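Hemoglobin-like protein (Methylacidiphilum infernorum, PDB 4NK2) binds haem as a group II truncated haemoglobin and probably binds oxygen reversibly at its iron. Local coordinates at the interface of chains A and B. Numbering follows the deposited sequence. Chains: chain A/B, Hemoglobin-like protein.

The interface of chains A and B. Residues chain A 121, 125, 171-173; chain B 171-173.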
ATOM      1  N   ARG A 121       1.910 -11.177   6.326  1.00 26.82           N
ATOM      2  CA  ARG A 121       1.533  -9.997   5.547  1.00 28.00           C
ATOM      3  C   ARG A 121       0.134 -10.227   5.016  1.00 29.37           C
ATOM      4  O   ARG A 121      -0.727  -9.351   5.121  1.00 28.81           O
ATOM      5  CB  ARG A 121       2.502  -9.720   4.381  1.00 29.63           C
ATOM      6  CG  ARG A 121       2.036  -8.572   3.457  1.00 27.37           C
ATOM      7  CD  ARG A 121       3.083  -8.159   2.410  1.00 27.64           C
ATOM      8  NE  ARG A 121       2.495  -7.228   1.436  1.00 32.04           N
ATOM      9  CZ  ARG A 121       2.343  -5.922   1.653  1.00 31.23           C
ATOM     10  NH1 ARG A 121       2.750  -5.382   2.805  1.00 30.00           N
ATOM     11  NH2 ARG A 121       1.794  -5.152   0.720  1.00 25.64           N
ATOM     12  N   PHE A 125      -3.779  -8.169   5.624  1.00 31.25           N
ATOM     13  CA  PHE A 125      -4.562  -7.421   4.637  1.00 30.19           C
ATOM     14  C   PHE A 125      -5.955  -7.095   5.199  1.00 31.93           C
ATOM     15  O   PHE A 125      -6.597  -6.154   4.746  1.00 33.61           O
ATOM     16  CB  PHE A 125      -4.701  -8.192   3.315  1.00 31.21           C
ATOM     17  CG  PHE A 125      -3.439  -8.232   2.477  1.00 29.67           C
ATOM     18  CD1 PHE A 125      -2.562  -7.153   2.446  1.00 31.91           C
ATOM     19  CD2 PHE A 125      -3.145  -9.358   1.707  1.00 28.00           C
ATOM     20  CE1 PHE A 125      -1.398  -7.200   1.670  1.00 31.09           C
ATOM     21  CE2 PHE A 125      -1.980  -9.413   0.925  1.00 33.06           C
ATOM     22  CZ  PHE A 125      -1.112  -8.338   0.907  1.00 30.00           C
ATOM     23  N   ASN A 171       0.263  -1.984   4.598  1.00 28.51           N
ATOM     24  CA  ASN A 171      -0.498  -2.196   3.365  1.00 29.79           C
ATOM     25  C   ASN A 171      -1.211  -0.943   2.857  1.00 35.21           C
ATOM     26  O   ASN A 171      -1.869  -0.966   1.800  1.00 33.99           O
ATOM     27  CB  ASN A 171      -1.483  -3.354   3.539  1.00 25.62           C
ATOM     28  CG  ASN A 171      -2.440  -3.135   4.687  1.00 29.15           C
ATOM     29  OD1 ASN A 171      -2.921  -2.013   4.901  1.00 31.59           O
ATOM     30  ND2 ASN A 171      -2.729  -4.202   5.441  1.00 27.67           N
ATOM     31  N   ARG A 172      -1.067   0.153   3.599  1.00 34.63           N
ATOM     32  CA  ARG A 172      -1.589   1.451   3.163  1.00 33.36           C
ATOM     33  C   ARG A 172      -0.442   2.449   3.146  1.00 35.29           C
ATOM     34  O   ARG A 172       0.179   2.726   4.188  1.00 36.73           O
ATOM     35  CB  ARG A 172      -2.688   1.931   4.104  1.00 32.29           C
ATOM     36  CG  ARG A 172      -3.249   3.330   3.765  1.00 38.63           C
ATOM     37  CD  ARG A 172      -3.986   3.339   2.419  1.00 39.98           C
ATOM     38  NE  ARG A 172      -5.008   4.386   2.323  1.00 31.35           N
ATOM     39  CZ  ARG A 172      -4.812   5.583   1.777  1.00 36.38           C
ATOM     40  NH1 ARG A 172      -3.623   5.907   1.268  1.00 30.65           N
ATOM     41  NH2 ARG A 172      -5.813   6.453   1.728  1.00 40.16           N
ATOM     42  N   ARG A 173      -0.128   2.975   1.968  1.00 33.12           N
ATOM     43  CA  ARG A 173       0.959   3.950   1.860  1.00 30.61           C
ATOM     44  C   ARG A 173       0.375   5.361   1.840  1.00 40.70           C
ATOM     45  O   ARG A 173      -0.685   5.588   1.247  1.00 34.80           O
ATOM     46  CB  ARG A 173       1.807   3.671   0.621  1.00 29.30           C
ATOM     47  CG  ARG A 173       2.687   2.450   0.771  1.00 34.04           C
ATOM     48  CD  ARG A 173       3.852   2.782   1.721  1.00 33.54           C
ATOM     49  NE  ARG A 173       4.981   3.357   0.990  1.00 36.75           N
ATOM     50  CZ  ARG A 173       5.875   4.190   1.515  1.00 40.02           C
ATOM     51  NH1 ARG A 173       5.767   4.587   2.781  1.00 32.86           N
ATOM     52  NH2 ARG A 173       6.871   4.640   0.765  1.00 38.08           N
TER
ATOM     53  N   ASN B 171      -2.421   2.555  -3.554  1.00 33.07           N
ATOM     54  CA  ASN B 171      -1.869   2.810  -2.225  1.00 34.86           C
ATOM     55  C   ASN B 171      -2.407   1.878  -1.134  1.00 35.20           C
ATOM     56  O   ASN B 171      -2.027   2.006   0.024  1.00 32.53           O
ATOM     57  CB  ASN B 171      -2.067   4.287  -1.832  1.00 33.33           C
ATOM     58  CG  ASN B 171      -3.530   4.693  -1.801  1.00 34.77           C
ATOM     59  OD1 ASN B 171      -4.394   3.888  -1.461  1.00 32.71           O
ATOM     60  ND2 ASN B 171      -3.816   5.952  -2.162  1.00 36.52           N
ATOM     61  N   ARG B 172      -3.294   0.952  -1.498  1.00 36.58           N
ATOM     62  CA  ARG B 172      -3.825  -0.025  -0.540  1.00 34.42           C
ATOM     63  C   ARG B 172      -3.663  -1.409  -1.149  1.00 35.20           C
ATOM     64  O   ARG B 172      -4.352  -1.745  -2.109  1.00 34.24           O
ATOM     65  CB  ARG B 172      -5.318   0.230  -0.296  1.00 32.67           C
ATOM     66  CG  ARG B 172      -5.827  -0.001   1.129  1.00 39.16           C
ATOM     67  CD  ARG B 172      -5.418  -1.341   1.728  1.00 42.76           C
ATOM     68  NE  ARG B 172      -6.204  -1.708   2.916  1.00 35.70           N
ATOM     69  CZ  ARG B 172      -6.271  -2.944   3.405  1.00 34.01           C
ATOM     70  NH1 ARG B 172      -5.588  -3.920   2.821  1.00 33.11           N
ATOM     71  NH2 ARG B 172      -7.005  -3.209   4.477  1.00 30.57           N
ATOM     72  N   ARG B 173      -2.759  -2.211  -0.599  1.00 34.76           N
ATOM     73  CA  ARG B 173      -2.522  -3.565  -1.106  1.00 32.70           C
ATOM     74  C   ARG B 173      -3.450  -4.564  -0.418  1.00 35.14           C
ATOM     75  O   ARG B 173      -3.687  -4.448   0.789  1.00 31.86           O
ATOM     76  CB  ARG B 173      -1.054  -3.952  -0.891  1.00 32.20           C
ATOM     77  CG  ARG B 173      -0.124  -3.219  -1.835  1.00 35.14           C
ATOM     78  CD  ARG B 173      -0.296  -3.753  -3.243  1.00 33.20           C
ATOM     79  NE  ARG B 173       0.625  -4.862  -3.528  1.00 31.48           N
ATOM     80  CZ  ARG B 173       0.392  -5.817  -4.423  1.00 34.30           C
ATOM     81  NH1 ARG B 173      -0.755  -5.827  -5.106  1.00 32.65           N
ATOM     82  NH2 ARG B 173       1.294  -6.764  -4.623  1.00 32.12           N
TER
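Two copies of this truncated globin meet here in a two-fold symmetric, antiparallel beta bridge centred on A:Arg172 and B:Arg172, which ties one subunit to the other in the deposited assembly; whether the dimer forms in solution the structure alone does not show. The bridge is built by the backbone: B:Arg173 N donates to A:Asn171 O at 2.8 Å, and A:Arg173 N returns the bond to B:Asn171 O at 2.9 Å. Because main-chain groups do this work, the side chains are left to clasp the flanks. B:Arg172 reaches past the bridge and grips the carbonyl of A:Phe125, just beyond helix 120-124, with both terminal nitrogens of its guanidinium, NH2 lying 3.0 Å from A:Phe125 O. NH1 approaches in the carbonyl plane, on a lone pair, whereas NH2 is tilted from it. The same NH1 also donates to B:Arg173 O at 2.8 Å, which fixes the rotation of the flat group. An arginine suits this place because its planar, many-handed end can serve two carbonyls while its face takes a stack: the amide of A:Asn171 lies parallel to it, the planes 2° apart, with OD1 over the guanidinium centre. A:Asn171 holds CG between its backbone N and carbonyl carbon (chi1 57°), turning the short, flat amide alongside the arginine. A leucine in place of B:Arg172 would probably leave A:Phe125 O without these two donors and the asparagine amide without its stacking partner. In the twin contact, A:Arg172 stacks on B:Asn171, the planes 11° apart. At the flank, B:Arg173 O sits above the plane of the A:Phe125 ring, beyond its rim, 3.4 Å from CD1, and A:Arg121, its chain extended, brings NH2 against the aliphatic stem of B:Arg173.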